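Local atomic coordinates of DegQ (PDB entry 3PV2), a protein that probably degrades misfolded proteins as an HtrA-family serine protease, working as a self-compartmentizing assembly of twelve subunits. Residues P19-A22 and P23-N27; I142-S145 and D146-E149; N159-G162 and L163-G167; P238-M241 and V242-V245. One frame throughout, in Å; residues are numbered along the deposited sequence.

Contact 1 of 4, residues P19-A22 and P23-N27; sequences PSMA and PVLKN
The N-terminal cap of helix 22-28 brings Ser20 and Met21 against the first helical turn, where Pro23, Val24 and Leu25 begin to wind. Ser20 OG accepts from Ala22 N at 2.9 Å, and the bond is fairly straight at 160°. Its first torsion of 174° swings OG away from the backbone N and forward beside the carbonyl carbon, where it overlooks the Pro23 ring, 3.9 Å from Pro23 CD. The same oxygen is also bonded to Asp152 OD1 of a second subunit, which ties the cap to the assembly. Two backbone bonds then start the helix proper: Leu25 N donates to Met21 O at 3.1 Å, and Lys26 N to Ala22 O at 3.1 Å. On the apolar side Met21 is bent at chi2 and chi3, so that its terminal methyl turns back toward the helix; CE lies 3.9 Å from Leu25 CD2 and 4.0 Å from Val24 CG2. Met21 and Leu25 also pack on Val155 of strand 153-158. A serine accepting from the backbone N two residues on is an ST turn, here followed by a proline in the first helical turn, where no backbone N-H is needed.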
# COMPACT_ATOMS: atom_id res chain seq x y z
N PRO B 19 36.72 -37.87 -32.02
CA PRO B 19 35.99 -38.75 -31.14
C PRO B 19 34.62 -38.22 -30.71
O PRO B 19 34.20 -37.14 -31.10
CB PRO B 19 36.91 -38.84 -29.90
CG PRO B 19 37.43 -37.40 -29.79
CD PRO B 19 37.53 -36.89 -31.26
N SER B 20 33.96 -39.02 -29.88
CA SER B 20 32.58 -38.80 -29.47
C SER B 20 32.36 -39.62 -28.23
O SER B 20 32.98 -40.68 -28.06
CB SER B 20 31.64 -39.34 -30.55
OG SER B 20 30.31 -39.26 -30.12
N MET B 21 31.44 -39.20 -27.38
CA MET B 21 31.04 -40.07 -26.29
C MET B 21 29.86 -40.95 -26.70
O MET B 21 29.45 -41.81 -25.93
CB MET B 21 30.69 -39.24 -25.06
CG MET B 21 31.90 -38.77 -24.26
SD MET B 21 32.59 -40.04 -23.19
CE MET B 21 31.15 -40.71 -22.39
N ALA B 22 29.31 -40.74 -27.89
CA ALA B 22 28.08 -41.44 -28.32
C ALA B 22 28.12 -42.98 -28.34
O ALA B 22 27.08 -43.60 -28.06
CB ALA B 22 27.64 -40.95 -29.68
N PRO B 23 29.26 -43.61 -28.67
CA PRO B 23 29.25 -45.09 -28.71
C PRO B 23 29.09 -45.72 -27.29
O PRO B 23 28.28 -46.63 -27.08
CB PRO B 23 30.60 -45.45 -29.36
CG PRO B 23 31.07 -44.24 -30.05
CD PRO B 23 30.52 -43.08 -29.21
N VAL B 24 29.80 -45.14 -26.31
CA VAL B 24 29.69 -45.63 -24.97
C VAL B 24 28.28 -45.34 -24.44
O VAL B 24 27.62 -46.26 -23.91
CB VAL B 24 30.76 -45.14 -24.00
CG1 VAL B 24 31.71 -44.17 -24.61
CG2 VAL B 24 30.12 -44.58 -22.76
N LEU B 25 27.78 -44.12 -24.65
CA LEU B 25 26.42 -43.80 -24.18
C LEU B 25 25.35 -44.77 -24.72
O LEU B 25 24.41 -45.14 -24.00
CB LEU B 25 26.00 -42.34 -24.41
CG LEU B 25 26.85 -41.21 -23.76
CD1 LEU B 25 26.15 -39.80 -23.74
CD2 LEU B 25 27.32 -41.64 -22.38
N LYS B 26 25.55 -45.21 -25.96
CA LYS B 26 24.61 -46.10 -26.64
C LYS B 26 24.46 -47.40 -25.92
O LYS B 26 23.37 -47.88 -25.79
CB LYS B 26 25.05 -46.38 -28.11
CG LYS B 26 23.91 -46.92 -29.04
CD LYS B 26 24.43 -47.56 -30.37
CE LYS B 26 25.25 -46.56 -31.25
NZ LYS B 26 25.98 -47.12 -32.48
N ASN B 27 25.55 -47.97 -25.45
CA ASN B 27 25.46 -49.28 -24.80
C ASN B 27 24.94 -49.26 -23.36
O ASN B 27 24.48 -50.24 -22.89
CB ASN B 27 26.82 -49.99 -24.88
CG ASN B 27 27.13 -50.56 -26.29
OD1 ASN B 27 28.30 -50.73 -26.64
ND2 ASN B 27 26.08 -50.86 -27.08

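Contact 2 of 4, residues I142-S145 and D146-E149; sequences IGDS and DKLE
Asp144 reaches forward to both Asp146 and Lys147, turning its two carboxylate oxygens to different tasks. CG stands opposite the backbone N (chi1 179°), which carries OD1 over the start of the next residues. There OD1 accepts from Asp146 N at 2.8 Å, in an Asx turn, with the donor approaching from above the carboxylate plane. The two carboxylates are turned 70° against each other, and Asp144 OD1 comes to 3.8 Å from Asp146 OD2; Asn240 ND2 bonds the first of these oxygens and, weakly, the second, which should ease their repulsion. Asp144 OD2 instead lies alongside the aliphatic part of Lys147, 3.4 Å from Lys147 CD. With Lys147 NZ 5.1 Å from Asp144 OD2 there is no salt bridge, and any attraction is probably modest. Lys147 N closes the turn on Asp144 O at 3.2 Å. A water spans Ser145 OG and Asp146 OD1, giving to the latter, and Ser145 OG is also hydrogen-bonded to Asn240 N of helix 239-252. The whole turn falls between strands 127-131 and 153-158. It sits on the start of that helix, with Ile142 and Ser145 packed on Ile239, and backbone bonds join Gly143 to Leu216 of strand 216-221.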
# COMPACT_ATOMS: atom_id res chain seq x y z
N ILE B 142 29.77 -51.31 -13.16
CA ILE B 142 29.88 -50.45 -11.98
C ILE B 142 31.33 -50.15 -11.67
O ILE B 142 32.18 -51.04 -11.60
CB ILE B 142 29.23 -51.05 -10.78
CG1 ILE B 142 27.73 -51.20 -11.06
CG2 ILE B 142 29.42 -50.12 -9.61
CD1 ILE B 142 27.26 -52.58 -10.91
N GLY B 143 31.65 -48.87 -11.57
CA GLY B 143 33.01 -48.47 -11.32
C GLY B 143 33.34 -48.27 -9.86
O GLY B 143 32.54 -48.58 -8.96
N ASP B 144 34.54 -47.77 -9.65
CA ASP B 144 35.02 -47.47 -8.32
C ASP B 144 35.16 -45.98 -8.20
O ASP B 144 36.08 -45.38 -8.79
CB ASP B 144 36.39 -48.13 -8.13
CG ASP B 144 37.02 -47.87 -6.75
OD1 ASP B 144 36.44 -47.15 -5.90
OD2 ASP B 144 38.11 -48.41 -6.51
N SER B 145 34.27 -45.37 -7.43
CA SER B 145 34.28 -43.92 -7.24
C SER B 145 35.46 -43.43 -6.40
O SER B 145 35.74 -42.20 -6.37
CB SER B 145 32.98 -43.44 -6.60
OG SER B 145 32.71 -44.14 -5.40
N ASP B 146 36.14 -44.33 -5.71
CA ASP B 146 37.34 -43.90 -4.97
C ASP B 146 38.49 -43.49 -5.90
O ASP B 146 39.37 -42.75 -5.46
CB ASP B 146 37.84 -44.95 -3.99
CG ASP B 146 36.92 -45.11 -2.76
OD1 ASP B 146 36.28 -44.11 -2.33
OD2 ASP B 146 36.87 -46.24 -2.21
N LYS B 147 38.48 -43.99 -7.14
CA LYS B 147 39.56 -43.72 -8.14
C LYS B 147 39.37 -42.38 -8.91
O LYS B 147 40.28 -41.88 -9.63
CB LYS B 147 39.62 -44.91 -9.12
CG LYS B 147 40.78 -45.95 -8.93
CD LYS B 147 40.77 -46.63 -7.59
CE LYS B 147 41.47 -48.03 -7.62
NZ LYS B 147 42.91 -47.89 -8.02
N LEU B 148 38.21 -41.76 -8.72
CA LEU B 148 37.89 -40.49 -9.35
C LEU B 148 38.75 -39.34 -8.92
O LEU B 148 38.84 -39.08 -7.72
CB LEU B 148 36.50 -40.05 -8.99
CG LEU B 148 35.31 -40.74 -9.65
CD1 LEU B 148 34.11 -39.95 -9.10
CD2 LEU B 148 35.40 -40.65 -11.17
N GLU B 149 39.27 -38.59 -9.89
CA GLU B 149 40.01 -37.37 -9.64
C GLU B 149 39.34 -36.16 -10.30
O GLU B 149 38.68 -36.29 -11.33
CB GLU B 149 41.46 -37.51 -10.20
CG GLU B 149 42.34 -38.66 -9.59
CD GLU B 149 43.73 -38.78 -10.26
OE1 GLU B 149 43.83 -39.48 -11.30
OE2 GLU B 149 44.70 -38.17 -9.75
O HOH W 1 33.83 -42.88 -3.30
O HOH W 2 37.51 -40.41 -5.43

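Contact 3 of 4, residues N159-G162 and L163-G167; sequences NPFG and LNSFG
An Asx motif opens the loop in which Phe161 and Gly162 turn back to meet Ser165, the loop that follows the first strand of the second barrel and probably matches loop LD of other HtrA proteases. Asn159 OD1 accepts from Gly162 N at 3.1 Å, the donor lying 20° off the carbonyl plane with an N-H...O angle of 155°, closing the Asn159-Gly162 segment into a compact turn. A weak bond from Ser169 reaches the same oxygen. Within this arc Pro160 CG stands 3.6 Å above the Phe161 ring, over its centre, so the proline covers one face of the aromatic group.

The positive phi of Gly162 goes with the change of chain direction, and Gly162 O then faces Ser165 N, which donates to it at 3.2 Å across the short 3-10 segment 163-164. Ser165 OG lies opposite its own carbonyl carbon (chi1 -76°), which sets it beside the backbone N and against the base of Phe161, 3.7 Å from Phe161 CB. Ser165 OG, 4.1 Å from Phe161 CG, reaches only the root of the ring, whose far end leads away from the loop. Phe161 instead packs on Lys181 of a second subunit, while Leu163 and Phe166 meet Thr268 and Pro269 of that subunit. The loop thus projects between strands 153-158 and 171-179: at its root Asn159 touches Ile32 and Asn34 of strand 32-40 and Pro160 touches Asn204, while its tip engages the neighbouring chain.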
# COMPACT_ATOMS: atom_id res chain seq x y z
N ASN B 159 16.69 -40.02 -17.93
CA ASN B 159 15.68 -40.36 -18.90
C ASN B 159 14.50 -39.62 -18.39
O ASN B 159 13.64 -40.20 -17.72
CB ASN B 159 15.44 -41.86 -18.97
CG ASN B 159 14.30 -42.28 -19.94
OD1 ASN B 159 13.45 -41.48 -20.39
ND2 ASN B 159 14.27 -43.56 -20.23
N PRO B 160 14.49 -38.29 -18.62
CA PRO B 160 13.44 -37.53 -18.01
C PRO B 160 12.13 -37.63 -18.74
O PRO B 160 11.12 -37.28 -18.16
CB PRO B 160 13.96 -36.10 -18.11
CG PRO B 160 14.70 -36.10 -19.38
CD PRO B 160 15.34 -37.46 -19.49
N PHE B 161 12.11 -38.08 -19.99
CA PHE B 161 10.89 -37.93 -20.79
C PHE B 161 10.01 -39.18 -20.92
O PHE B 161 8.79 -39.03 -21.04
CB PHE B 161 11.23 -37.41 -22.19
CG PHE B 161 11.96 -36.09 -22.19
CD1 PHE B 161 11.37 -34.94 -21.68
CD2 PHE B 161 13.25 -36.00 -22.75
CE1 PHE B 161 12.05 -33.72 -21.72
CE2 PHE B 161 13.94 -34.80 -22.79
CZ PHE B 161 13.35 -33.66 -22.27
N GLY B 162 10.58 -40.38 -20.91
CA GLY B 162 9.78 -41.60 -21.09
C GLY B 162 9.04 -41.71 -22.42
O GLY B 162 9.47 -41.16 -23.44
N LEU B 163 7.88 -42.38 -22.39
CA LEU B 163 7.30 -43.01 -23.60
C LEU B 163 6.99 -42.15 -24.84
O LEU B 163 7.31 -42.60 -25.95
CB LEU B 163 6.07 -43.87 -23.25
CG LEU B 163 5.74 -45.03 -24.22
CD1 LEU B 163 5.27 -44.55 -25.61
CD2 LEU B 163 6.91 -46.00 -24.37
N ASN B 164 6.39 -40.96 -24.73
CA ASN B 164 6.07 -40.19 -25.96
C ASN B 164 7.30 -39.58 -26.71
O ASN B 164 7.17 -39.12 -27.84
CB ASN B 164 4.93 -39.16 -25.74
CG ASN B 164 5.41 -37.88 -25.11
OD1 ASN B 164 5.89 -37.88 -23.97
ND2 ASN B 164 5.28 -36.77 -25.83
N SER B 165 8.48 -39.61 -26.06
CA SER B 165 9.79 -39.34 -26.69
C SER B 165 10.55 -40.64 -27.03
O SER B 165 11.78 -40.68 -27.09
CB SER B 165 10.67 -38.48 -25.76
OG SER B 165 10.27 -37.12 -25.76
N PHE B 166 9.82 -41.72 -27.26
CA PHE B 166 10.45 -43.04 -27.44
C PHE B 166 11.56 -43.06 -28.50
O PHE B 166 11.36 -42.60 -29.61
CB PHE B 166 9.39 -44.09 -27.80
CG PHE B 166 9.96 -45.37 -28.34
CD1 PHE B 166 10.21 -45.50 -29.71
CD2 PHE B 166 10.28 -46.43 -27.47
CE1 PHE B 166 10.75 -46.69 -30.23
CE2 PHE B 166 10.81 -47.62 -27.96
CZ PHE B 166 11.04 -47.76 -29.34
N GLY B 167 12.71 -43.61 -28.13
CA GLY B 167 13.88 -43.68 -29.01
C GLY B 167 14.79 -42.46 -28.88
O GLY B 167 15.94 -42.48 -29.32

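Contact 4 of 4, residues P238-M241 and V242-V245; sequences PINM and VKDV
Ile239 and Val242 form the close-packed side of the first turns of helix 239-252, whereas Lys243 and Asp244 occupy its looser, solvent side; Asn240 is polar but held by a facing loop. On the tight side Ile239 CD1 lies 3.9 Å from Val242 CB, the two side chains running at a slant to each other. Ile239 gets there by an extended first torsion of -169°, which sends CG1 forward beside its own carbonyl. Val242 adds a second touch, its CG2 resting 3.4 Å from Pro238 O. This face is buried in the fold: Ile239 packs on Leu216, Val242 on Ile219 and Leu127, Val245 on Leu127 too, and Met241 on Thr125.

The backbone carries a regular ladder. Pro238, at the N-cap, takes Val242 N on its carbonyl O at 3.1 Å; Lys243 N meets Ile239 O at 2.7 Å, and Val245 N meets Met241 O at 2.9 Å. Along the solvent side the grip slackens. Asp244 N divides itself between Asn240 O and Met241 O, both bonds weak. Lys243 lays its methylene CG against Ile239 O, 3.5 Å away.

Asn240 is engaged from outside, its amide nitrogen by the carboxylate of Asp144 and weakly by that of Asp146, its backbone N by Ser145 OG. Acidic groups near the helix start would complement the positive end of its dipole, so the chemistry implies a helix whose first turn is stabilised both by hydrophobic burial and by the facing loop.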
# COMPACT_ATOMS: atom_id res chain seq x y z
N PRO B 238 28.43 -40.71 -4.75
CA PRO B 238 29.41 -41.64 -5.33
C PRO B 238 29.00 -43.10 -5.23
O PRO B 238 28.39 -43.52 -4.25
CB PRO B 238 30.70 -41.39 -4.51
CG PRO B 238 30.27 -40.63 -3.29
CD PRO B 238 28.89 -40.09 -3.51
N ILE B 239 29.29 -43.85 -6.27
CA ILE B 239 28.69 -45.13 -6.43
C ILE B 239 29.09 -46.10 -5.31
O ILE B 239 28.30 -46.97 -4.94
CB ILE B 239 29.05 -45.73 -7.79
CG1 ILE B 239 28.21 -46.96 -8.10
CG2 ILE B 239 30.49 -46.11 -7.80
CD1 ILE B 239 26.77 -46.68 -8.17
N ASN B 240 30.30 -45.97 -4.78
CA ASN B 240 30.77 -46.94 -3.77
C ASN B 240 29.89 -46.88 -2.53
O ASN B 240 29.49 -47.90 -1.98
CB ASN B 240 32.22 -46.67 -3.40
CG ASN B 240 33.19 -47.15 -4.43
OD1 ASN B 240 32.83 -47.63 -5.52
ND2 ASN B 240 34.44 -47.05 -4.08
N MET B 241 29.55 -45.68 -2.10
CA MET B 241 28.56 -45.52 -1.08
C MET B 241 27.20 -46.02 -1.53
O MET B 241 26.49 -46.67 -0.73
CB MET B 241 28.44 -44.07 -0.73
CG MET B 241 27.62 -43.82 0.47
SD MET B 241 27.51 -42.04 0.71
CE MET B 241 25.80 -41.81 0.21
N VAL B 242 26.83 -45.74 -2.78
CA VAL B 242 25.56 -46.24 -3.28
C VAL B 242 25.46 -47.77 -3.17
O VAL B 242 24.48 -48.25 -2.67
CB VAL B 242 25.28 -45.80 -4.73
CG1 VAL B 242 24.03 -46.48 -5.25
CG2 VAL B 242 25.14 -44.30 -4.75
N LYS B 243 26.46 -48.51 -3.63
CA LYS B 243 26.51 -49.98 -3.53
C LYS B 243 26.22 -50.50 -2.11
O LYS B 243 25.48 -51.47 -1.91
CB LYS B 243 27.91 -50.52 -3.89
CG LYS B 243 28.34 -50.45 -5.37
CD LYS B 243 29.66 -51.25 -5.71
CE LYS B 243 30.70 -51.36 -4.55
NZ LYS B 243 31.99 -52.05 -4.93
N ASP B 244 26.79 -49.83 -1.12
CA ASP B 244 26.67 -50.33 0.22
C ASP B 244 25.33 -49.93 0.85
O ASP B 244 24.72 -50.75 1.58
CB ASP B 244 27.93 -49.99 1.00
CG ASP B 244 29.21 -50.56 0.31
OD1 ASP B 244 29.27 -50.58 -0.96
OD2 ASP B 244 30.16 -51.00 1.00
N VAL B 245 24.83 -48.74 0.55
CA VAL B 245 23.49 -48.40 0.99
C VAL B 245 22.46 -49.36 0.32
O VAL B 245 21.54 -49.82 0.97
CB VAL B 245 23.11 -46.98 0.70
CG1 VAL B 245 21.64 -46.82 0.81
CG2 VAL B 245 23.79 -46.05 1.68

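Contacts 2 and 4 form one joint unit, their centres 11 Å apart, in which the loop turn at residues 142-149 packs against and hydrogen-bonds to the helix start at 238-245; the two meet through Asp144 OD1 and Asn240 ND2 at 2.7 Å. Contacts 1 and 3 lie apart from it on the outer flank of the protease domain. Their nearest atoms are about 9 Å from each other, and each touches a second subunit, consistent with roles in the assembly. Centres of contacts 2 and 3 are 29 Å apart. All four belong to the protease part of the chain, a trypsin fold whose paired barrels conventionally hold the active site between them; none of the four supplies an evident catalytic residue.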